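Local structure of protein (aminopeptidase) (Ochrobactrum anthropi, 1B65) at residues G38-I43 with V163-D168; Q234-G239 with H361-A366. The protein hydrolyses peptides as an L-aminopeptidase and also acts as a D-alanine esterase and amidase, and is a serine aminopeptidase with a variant Ntn hydrolase fold. All coordinates share one frame; numbering follows the deposited sequence.

Contact 1: residues G38-I43 with V163-D168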
ATOM      1  N   GLY A  38      25.559 -18.324  -1.892  1.00 10.63           N
ATOM      2  CA  GLY A  38      26.171 -19.397  -1.112  1.00 13.02           C
ATOM      3  C   GLY A  38      25.067 -20.285  -0.530  1.00 14.63           C
ATOM      4  O   GLY A  38      23.938 -19.815  -0.318  1.00 13.96           O
ATOM      5  N   PHE A  39      25.406 -21.567  -0.333  1.00 12.75           N
ATOM      6  CA  PHE A  39      24.401 -22.487   0.179  1.00 12.88           C
ATOM      7  C   PHE A  39      24.933 -23.343   1.338  1.00 14.89           C
ATOM      8  O   PHE A  39      26.144 -23.632   1.392  1.00 14.54           O
ATOM      9  CB  PHE A  39      23.993 -23.525  -0.879  1.00 14.15           C
ATOM     10  CG  PHE A  39      23.352 -23.017  -2.138  1.00 15.16           C
ATOM     11  CD1 PHE A  39      22.074 -22.462  -2.139  1.00 15.96           C
ATOM     12  CD2 PHE A  39      24.046 -23.060  -3.323  1.00 15.04           C
ATOM     13  CE1 PHE A  39      21.505 -22.028  -3.317  1.00 15.62           C
ATOM     14  CE2 PHE A  39      23.500 -22.619  -4.499  1.00 16.27           C
ATOM     15  CZ  PHE A  39      22.220 -22.083  -4.511  1.00 15.88           C
ATOM     16  N   GLN A  40      24.001 -23.730   2.202  1.00 13.46           N
ATOM     17  CA  GLN A  40      24.282 -24.744   3.218  1.00 14.96           C
ATOM     18  C   GLN A  40      23.169 -25.775   3.027  1.00 13.85           C
ATOM     19  O   GLN A  40      21.990 -25.372   3.044  1.00 13.59           O
ATOM     20  CB  GLN A  40      24.416 -24.237   4.642  1.00 15.24           C
ATOM     21  CG  GLN A  40      24.305 -25.354   5.684  1.00 17.55           C
ATOM     22  CD  GLN A  40      25.564 -26.193   5.705  1.00 20.94           C
ATOM     23  OE1 GLN A  40      26.273 -26.363   4.714  1.00 22.88           O
ATOM     24  NE2 GLN A  40      25.852 -26.764   6.874  1.00 21.65           N
ATOM     25  N   THR A  41      23.500 -27.040   2.790  1.00 12.54           N
ATOM     26  CA  THR A  41      22.440 -28.026   2.500  1.00 13.91           C
ATOM     27  C   THR A  41      22.469 -29.144   3.518  1.00 14.73           C
ATOM     28  O   THR A  41      23.535 -29.762   3.700  1.00 14.53           O
ATOM     29  CB  THR A  41      22.701 -28.567   1.079  1.00 14.94           C
ATOM     30  OG1 THR A  41      22.616 -27.468   0.135  1.00 15.44           O
ATOM     31  CG2 THR A  41      21.693 -29.655   0.680  1.00 15.76           C
ATOM     32  N   ILE A  42      21.330 -29.438   4.124  1.00 14.25           N
ATOM     33  CA  ILE A  42      21.256 -30.487   5.145  1.00 16.89           C
ATOM     34  C   ILE A  42      20.386 -31.607   4.625  1.00 15.62           C
ATOM     35  O   ILE A  42      19.192 -31.373   4.379  1.00 15.41           O
ATOM     36  CB  ILE A  42      20.672 -29.924   6.464  1.00 17.88           C
ATOM     37  CG1 ILE A  42      21.547 -28.779   6.991  1.00 18.76           C
ATOM     38  CG2 ILE A  42      20.550 -31.042   7.499  1.00 20.24           C
ATOM     39  CD1 ILE A  42      20.879 -27.901   8.044  1.00 19.31           C
ATOM     40  N   ILE A  43      20.958 -32.775   4.278  1.00 14.78           N
ATOM     41  CA  ILE A  43      20.108 -33.856   3.788  1.00 15.63           C
ATOM     42  C   ILE A  43      20.368 -35.073   4.682  1.00 18.89           C
ATOM     43  O   ILE A  43      21.465 -35.635   4.560  1.00 17.70           O
ATOM     44  CB  ILE A  43      20.412 -34.257   2.332  1.00 16.70           C
ATOM     45  CG1 ILE A  43      19.998 -33.094   1.420  1.00 16.35           C
ATOM     46  CG2 ILE A  43      19.587 -35.488   1.934  1.00 17.54           C
ATOM     47  CD1 ILE A  43      20.192 -33.287  -0.062  1.00 17.98           C
ATOM     48  N   VAL A 163      23.716 -21.293   9.123  1.00 15.28           N
ATOM     49  CA  VAL A 163      23.549 -20.064   8.340  1.00 16.45           C
ATOM     50  C   VAL A 163      24.849 -19.348   8.079  1.00 16.64           C
ATOM     51  O   VAL A 163      25.050 -18.896   6.936  1.00 15.98           O
ATOM     52  CB  VAL A 163      22.332 -19.204   8.715  1.00 20.36           C
ATOM     53  CG1 VAL A 163      21.512 -19.750   9.834  1.00 18.03           C
ATOM     54  CG2 VAL A 163      22.575 -17.716   8.608  1.00 19.30           C
ATOM     55  N   ARG A 164      25.813 -19.334   9.009  1.00 15.54           N
ATOM     56  CA  ARG A 164      27.091 -18.718   8.784  1.00 19.90           C
ATOM     57  C   ARG A 164      27.845 -19.428   7.647  1.00 18.01           C
ATOM     58  O   ARG A 164      28.554 -18.771   6.903  1.00 18.48           O
ATOM     59  CB  ARG A 164      28.037 -18.802   9.993  1.00 22.26           C
ATOM     60  CG  ARG A 164      27.729 -17.811  11.095  1.00 29.06           C
ATOM     61  CD  ARG A 164      29.003 -17.719  11.969  1.00 30.99           C
ATOM     62  NE  ARG A 164      29.107 -16.432  12.548  1.00 35.85           N
ATOM     63  CZ  ARG A 164      29.811 -15.354  12.661  1.00 36.01           C
ATOM     64  NH1 ARG A 164      30.989 -15.141  12.085  1.00 37.61           N
ATOM     65  NH2 ARG A 164      29.255 -14.443  13.451  1.00 38.31           N
ATOM     66  N   LYS A 165      27.730 -20.743   7.577  1.00 18.16           N
ATOM     67  CA  LYS A 165      28.346 -21.491   6.492  1.00 20.39           C
ATOM     68  C   LYS A 165      27.824 -21.044   5.129  1.00 18.67           C
ATOM     69  O   LYS A 165      28.622 -20.841   4.203  1.00 20.23           O
ATOM     70  CB  LYS A 165      28.094 -22.990   6.677  1.00 24.18           C
ATOM     71  CG  LYS A 165      29.231 -23.773   6.024  1.00 31.26           C
ATOM     72  CD  LYS A 165      28.701 -24.553   4.837  1.00 34.90           C
ATOM     73  CE  LYS A 165      29.322 -25.960   4.825  1.00 36.76           C
ATOM     74  NZ  LYS A 165      30.500 -25.900   3.894  1.00 39.84           N
ATOM     75  N   ALA A 166      26.514 -20.824   5.003  1.00 15.90           N
ATOM     76  CA  ALA A 166      25.966 -20.342   3.729  1.00 15.57           C
ATOM     77  C   ALA A 166      26.535 -18.972   3.389  1.00 16.43           C
ATOM     78  O   ALA A 166      26.923 -18.728   2.242  1.00 14.60           O
ATOM     79  CB  ALA A 166      24.445 -20.340   3.716  1.00 15.41           C
ATOM     80  N   LEU A 167      26.561 -18.051   4.359  1.00 15.54           N
ATOM     81  CA  LEU A 167      27.084 -16.715   4.152  1.00 15.70           C
ATOM     82  C   LEU A 167      28.563 -16.724   3.790  1.00 17.66           C
ATOM     83  O   LEU A 167      29.034 -15.986   2.909  1.00 17.56           O
ATOM     84  CB  LEU A 167      26.872 -15.901   5.446  1.00 17.44           C
ATOM     85  CG  LEU A 167      25.374 -15.584   5.708  1.00 16.63           C
ATOM     86  CD1 LEU A 167      25.165 -15.222   7.168  1.00 18.05           C
ATOM     87  CD2 LEU A 167      24.949 -14.432   4.795  1.00 18.52           C
ATOM     88  N   ASP A 168      29.343 -17.546   4.485  1.00 17.26           N
ATOM     89  CA  ASP A 168      30.783 -17.671   4.215  1.00 20.93           C
ATOM     90  C   ASP A 168      31.061 -18.359   2.886  1.00 20.62           C
ATOM     91  O   ASP A 168      32.149 -18.223   2.296  1.00 22.06           O
ATOM     92  CB  ASP A 168      31.440 -18.455   5.368  1.00 21.54           C
ATOM     93  CG  ASP A 168      31.646 -17.629   6.614  1.00 23.07           C
ATOM     94  OD1 ASP A 168      31.580 -16.394   6.649  1.00 22.64           O
ATOM     95  OD2 ASP A 168      31.925 -18.237   7.671  1.00 26.94           O
TER
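Strand 38-43 runs under the last turns of helix 160-168, with Phe39 next to Ala166. The two axes come within 5.9 Å, and their directions are 147° apart, so the helix runs roughly against the strand. The nearest CA atoms are those of Phe39 and Ala166, 4.4 Å apart. Small residues are consistent with this close approach. Gly38 has no side chain, and its CA makes a CA-H...O contact of 3.5 Å with Ala166 O. Ala166 has a single methyl, which sits on the peptide between Phe39 and Gln40. Its CB is 3.7 Å from Gln40 N.

Gln40 and Lys165 make the side-chain part of the contact. Gln40 turns its CB toward the helix, where it lies 4.0 Å from Ala166 CB. Its CG is anti to the backbone N (chi1 163°), and a bend at chi2 then brings the amide beside the lysine chain. The two side chains cross at about a right angle. Gln40 OE1 meets the lysine methylenes, not the amine, and is a tight 3.0 Å from Lys165 CD. The amide nitrogen is used elsewhere: Gln40 NE2 is hydrogen-bonded to Asp162 OD1, about one turn before Ala166. That bond helps to fix the rotation of the amide. No hydrogen bond joins the two segments themselves. Just past the helix, Asn169 ND2 binds Phe39 O.

Alongside, the strand pairs with strand 56-63, whose Val59 also touches Ala166. Helix 111-125 packs on the same helix through Val163 and Leu167. The contact is thus helix-on-sheet packing at an outermost strand, within this chain, of the four-stranded mixed sheet, in the layered alpha/beta structure of this Ntn hydrolase variant.

Contact 2: residues Q234-G239 with H361-A366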
ATOM      1  N   GLN A 234      -1.913 -32.086 -16.829  1.00 26.46           N
ATOM      2  CA  GLN A 234      -3.014 -32.936 -17.236  1.00 31.54           C
ATOM      3  C   GLN A 234      -2.533 -34.284 -17.778  1.00 31.63           C
ATOM      4  O   GLN A 234      -3.335 -35.237 -17.769  1.00 31.83           O
ATOM      5  CB  GLN A 234      -3.884 -32.224 -18.283  1.00 33.83           C
ATOM      6  CG  GLN A 234      -4.469 -30.913 -17.762  1.00 39.46           C
ATOM      7  CD  GLN A 234      -5.311 -31.074 -16.514  1.00 43.06           C
ATOM      8  OE1 GLN A 234      -5.187 -30.395 -15.487  1.00 44.69           O
ATOM      9  NE2 GLN A 234      -6.253 -32.024 -16.586  1.00 44.89           N
ATOM     10  N   HIS A 235      -1.301 -34.412 -18.233  1.00 30.21           N
ATOM     11  CA  HIS A 235      -0.755 -35.646 -18.747  1.00 31.28           C
ATOM     12  C   HIS A 235       0.130 -36.438 -17.792  1.00 31.34           C
ATOM     13  O   HIS A 235       0.495 -37.572 -18.133  1.00 31.00           O
ATOM     14  CB  HIS A 235       0.157 -35.390 -19.972  1.00 32.59           C
ATOM     15  CG  HIS A 235      -0.613 -34.775 -21.095  1.00 35.85           C
ATOM     16  ND1 HIS A 235      -1.268 -35.542 -22.043  1.00 38.05           N
ATOM     17  CD2 HIS A 235      -0.852 -33.481 -21.404  1.00 36.06           C
ATOM     18  CE1 HIS A 235      -1.872 -34.729 -22.899  1.00 37.92           C
ATOM     19  NE2 HIS A 235      -1.641 -33.483 -22.524  1.00 37.33           N
ATOM     20  N   MET A 236       0.675 -35.823 -16.760  1.00 29.31           N
ATOM     21  CA  MET A 236       1.584 -36.488 -15.831  1.00 30.73           C
ATOM     22  C   MET A 236       0.937 -36.371 -14.447  1.00 32.45           C
ATOM     23  O   MET A 236       1.142 -35.424 -13.692  1.00 30.94           O
ATOM     24  CB  MET A 236       2.988 -35.905 -15.887  1.00 30.13           C
ATOM     25  CG  MET A 236       3.667 -36.140 -17.228  1.00 32.64           C
ATOM     26  SD  MET A 236       5.252 -35.307 -17.439  1.00 35.40           S
ATOM     27  CE  MET A 236       6.168 -35.968 -16.089  1.00 35.19           C
ATOM     28  N   ARG A 237       0.004 -37.291 -14.198  1.00 33.28           N
ATOM     29  CA  ARG A 237      -0.798 -37.254 -12.997  1.00 36.66           C
ATOM     30  C   ARG A 237      -0.369 -38.151 -11.857  1.00 36.15           C
ATOM     31  O   ARG A 237      -1.046 -38.094 -10.832  1.00 36.62           O
ATOM     32  CB  ARG A 237      -2.211 -37.741 -13.386  1.00 40.61           C
ATOM     33  CG  ARG A 237      -2.985 -36.831 -14.316  1.00 45.25           C
ATOM     34  CD  ARG A 237      -4.391 -36.615 -13.733  1.00 49.36           C
ATOM     35  NE  ARG A 237      -4.298 -36.293 -12.315  1.00 52.92           N
ATOM     36  CZ  ARG A 237      -5.051 -36.672 -11.296  1.00 54.92           C
ATOM     37  NH1 ARG A 237      -6.096 -37.472 -11.480  1.00 55.68           N
ATOM     38  NH2 ARG A 237      -4.751 -36.235 -10.071  1.00 55.91           N
ATOM     39  N   ASP A 238       0.628 -38.997 -11.997  1.00 35.93           N
ATOM     40  CA  ASP A 238       0.987 -39.940 -10.955  1.00 35.39           C
ATOM     41  C   ASP A 238       1.923 -39.376  -9.900  1.00 33.29           C
ATOM     42  O   ASP A 238       2.630 -38.390 -10.099  1.00 32.27           O
ATOM     43  CB  ASP A 238       1.690 -41.163 -11.593  1.00 38.57           C
ATOM     44  CG  ASP A 238       2.798 -40.746 -12.552  1.00 39.83           C
ATOM     45  OD1 ASP A 238       2.468 -40.314 -13.679  1.00 42.07           O
ATOM     46  OD2 ASP A 238       3.992 -40.839 -12.194  1.00 40.45           O
ATOM     47  N   GLY A 239       1.952 -40.030  -8.742  1.00 29.80           N
ATOM     48  CA  GLY A 239       2.859 -39.731  -7.672  1.00 28.59           C
ATOM     49  C   GLY A 239       2.629 -38.413  -6.950  1.00 27.47           C
ATOM     50  O   GLY A 239       3.511 -38.031  -6.181  1.00 26.07           O
ATOM     51  N   HIS A 361      12.542 -36.536 -17.124  1.00 18.36           N
ATOM     52  CA  HIS A 361      12.913 -35.779 -18.313  1.00 18.38           C
ATOM     53  C   HIS A 361      12.383 -36.356 -19.617  1.00 19.66           C
ATOM     54  O   HIS A 361      11.989 -35.602 -20.508  1.00 17.61           O
ATOM     55  CB  HIS A 361      14.457 -35.685 -18.405  1.00 18.56           C
ATOM     56  CG  HIS A 361      15.102 -34.990 -17.269  1.00 20.14           C
ATOM     57  ND1 HIS A 361      16.464 -34.826 -17.112  1.00 22.15           N
ATOM     58  CD2 HIS A 361      14.523 -34.370 -16.195  1.00 19.94           C
ATOM     59  CE1 HIS A 361      16.685 -34.153 -15.974  1.00 21.40           C
ATOM     60  NE2 HIS A 361      15.511 -33.866 -15.418  1.00 19.16           N
ATOM     61  N   GLU A 362      12.436 -37.693 -19.749  1.00 20.20           N
ATOM     62  CA  GLU A 362      11.983 -38.270 -21.027  1.00 22.60           C
ATOM     63  C   GLU A 362      10.484 -38.165 -21.189  1.00 20.48           C
ATOM     64  O   GLU A 362      10.013 -37.831 -22.272  1.00 20.83           O
ATOM     65  CB  GLU A 362      12.477 -39.729 -21.163  1.00 25.33           C
ATOM     66  CG  GLU A 362      13.938 -39.789 -21.633  1.00 32.50           C
ATOM     67  CD  GLU A 362      14.080 -39.023 -22.948  1.00 36.34           C
ATOM     68  OE1 GLU A 362      13.352 -39.380 -23.898  1.00 39.27           O
ATOM     69  OE2 GLU A 362      14.851 -38.043 -23.046  1.00 38.46           O
ATOM     70  N   ARG A 363       9.723 -38.357 -20.103  1.00 19.76           N
ATOM     71  CA  ARG A 363       8.273 -38.208 -20.224  1.00 20.79           C
ATOM     72  C   ARG A 363       7.946 -36.740 -20.524  1.00 20.75           C
ATOM     73  O   ARG A 363       7.051 -36.505 -21.321  1.00 19.11           O
ATOM     74  CB  ARG A 363       7.594 -38.607 -18.916  1.00 21.10           C
ATOM     75  CG  ARG A 363       7.271 -40.084 -18.744  1.00 26.03           C
ATOM     76  CD  ARG A 363       5.801 -40.172 -18.249  1.00 27.65           C
ATOM     77  NE  ARG A 363       5.769 -40.390 -16.832  1.00 29.02           N
ATOM     78  CZ  ARG A 363       4.759 -40.408 -15.974  1.00 28.62           C
ATOM     79  NH1 ARG A 363       3.507 -40.198 -16.337  1.00 28.60           N
ATOM     80  NH2 ARG A 363       5.113 -40.661 -14.709  1.00 30.09           N
ATOM     81  N   LEU A 364       8.670 -35.812 -19.873  1.00 20.49           N
ATOM     82  CA  LEU A 364       8.410 -34.381 -20.189  1.00 20.92           C
ATOM     83  C   LEU A 364       8.636 -34.068 -21.655  1.00 19.79           C
ATOM     84  O   LEU A 364       7.829 -33.422 -22.342  1.00 18.64           O
ATOM     85  CB  LEU A 364       9.355 -33.497 -19.377  1.00 22.81           C
ATOM     86  CG  LEU A 364       9.072 -32.072 -18.952  1.00 26.64           C
ATOM     87  CD1 LEU A 364      10.352 -31.244 -18.903  1.00 23.90           C
ATOM     88  CD2 LEU A 364       7.951 -31.367 -19.702  1.00 25.62           C
ATOM     89  N   ARG A 365       9.809 -34.447 -22.168  1.00 19.63           N
ATOM     90  CA  ARG A 365      10.161 -34.239 -23.567  1.00 20.41           C
ATOM     91  C   ARG A 365       9.098 -34.817 -24.505  1.00 20.28           C
ATOM     92  O   ARG A 365       8.725 -34.176 -25.500  1.00 17.81           O
ATOM     93  CB  ARG A 365      11.542 -34.861 -23.837  1.00 22.61           C
ATOM     94  CG  ARG A 365      12.645 -33.966 -23.279  1.00 24.94           C
ATOM     95  CD  ARG A 365      14.051 -34.548 -23.273  1.00 27.84           C
ATOM     96  NE  ARG A 365      14.383 -35.251 -24.512  1.00 31.72           N
ATOM     97  CZ  ARG A 365      14.753 -34.706 -25.654  1.00 33.03           C
ATOM     98  NH1 ARG A 365      14.861 -33.394 -25.792  1.00 33.45           N
ATOM     99  NH2 ARG A 365      15.046 -35.416 -26.739  1.00 33.69           N
ATOM    100  N   ALA A 366       8.608 -36.022 -24.226  1.00 19.96           N
ATOM    101  CA  ALA A 366       7.582 -36.641 -25.041  1.00 21.82           C
ATOM    102  C   ALA A 366       6.290 -35.828 -25.085  1.00 22.70           C
ATOM    103  O   ALA A 366       5.680 -35.696 -26.161  1.00 22.93           O
ATOM    104  CB  ALA A 366       7.262 -38.070 -24.599  1.00 21.56           C
TER
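Met236 lies alongside the base of Arg363, the two chains pointing opposite ways. The methionine CE comes within 4.1 Å of Arg363 CB. The sulfur lies near the helix backbone, with Met236 SD 4.2 Å from Leu364 N. Met236 is buried, and its chain runs extended through chi2 before bending at chi3.

Beyond this apolar part, the arginine ends in a salt bridge with Asp238. The guanidinium meets the carboxylate end-on, through NH1 and NH2. Arg363 NH2 binds Asp238 OD2 at 2.8 Å. Arg363 NH1 binds Asp238 OD1 at 2.9 Å. A third, weak bond runs from Arg363 NH2 to Asp238 OD1. The two flat groups lie almost in one plane, with only 15° between them. Both carboxylate oxygens are met on the syn side. The main bonds are bent, with an angle of 149° at the hydrogen for NH2 to OD2. A chi1 of 49° tucks the Asp238 carboxylate over its own backbone, and this directs it to the guanidinium edge. Bends at chi2 and chi3 carry the arginine across to it. The paired bonds limit rotation of both groups.

Asp360 OD2 accepts a hydrogen bond from Arg363 N, near the start of the helix. On the loop side, Arg222 NH1 binds the carbonyl oxygens of Met236 and Asp238. His235 bonds through NE2 to Tyr371 OH, just beyond helix 361-370. The contact therefore sets the loop after helix 232-235 against the first turns of helix 361-370, with Ile359 touching both Met236 and Leu364, well away from the centre of the chain.

From the N terminus, strand 36-43 comes first, and contact 1 closes when the chain reaches helix 160-168. The 119 residues between its segments include strand 56-63 and helix 111-125, which pack beside it. The chain then builds strands 194-204 and 207-217 of the six-stranded sheet before contact 2 opens at 234-239. That second loop takes 121 residues to close, passing through strands 251-257 and 289-296 and helix 322-342. The two loops follow in series and do not cross. The centres of contacts 1 and 2 are about 33 Å apart, and the nearest atoms of contacts 1 and 2 about 16 Å. Contact 1 joins a helix to the four-stranded sheet; contact 2 ties the C-terminal helix to a peripheral loop.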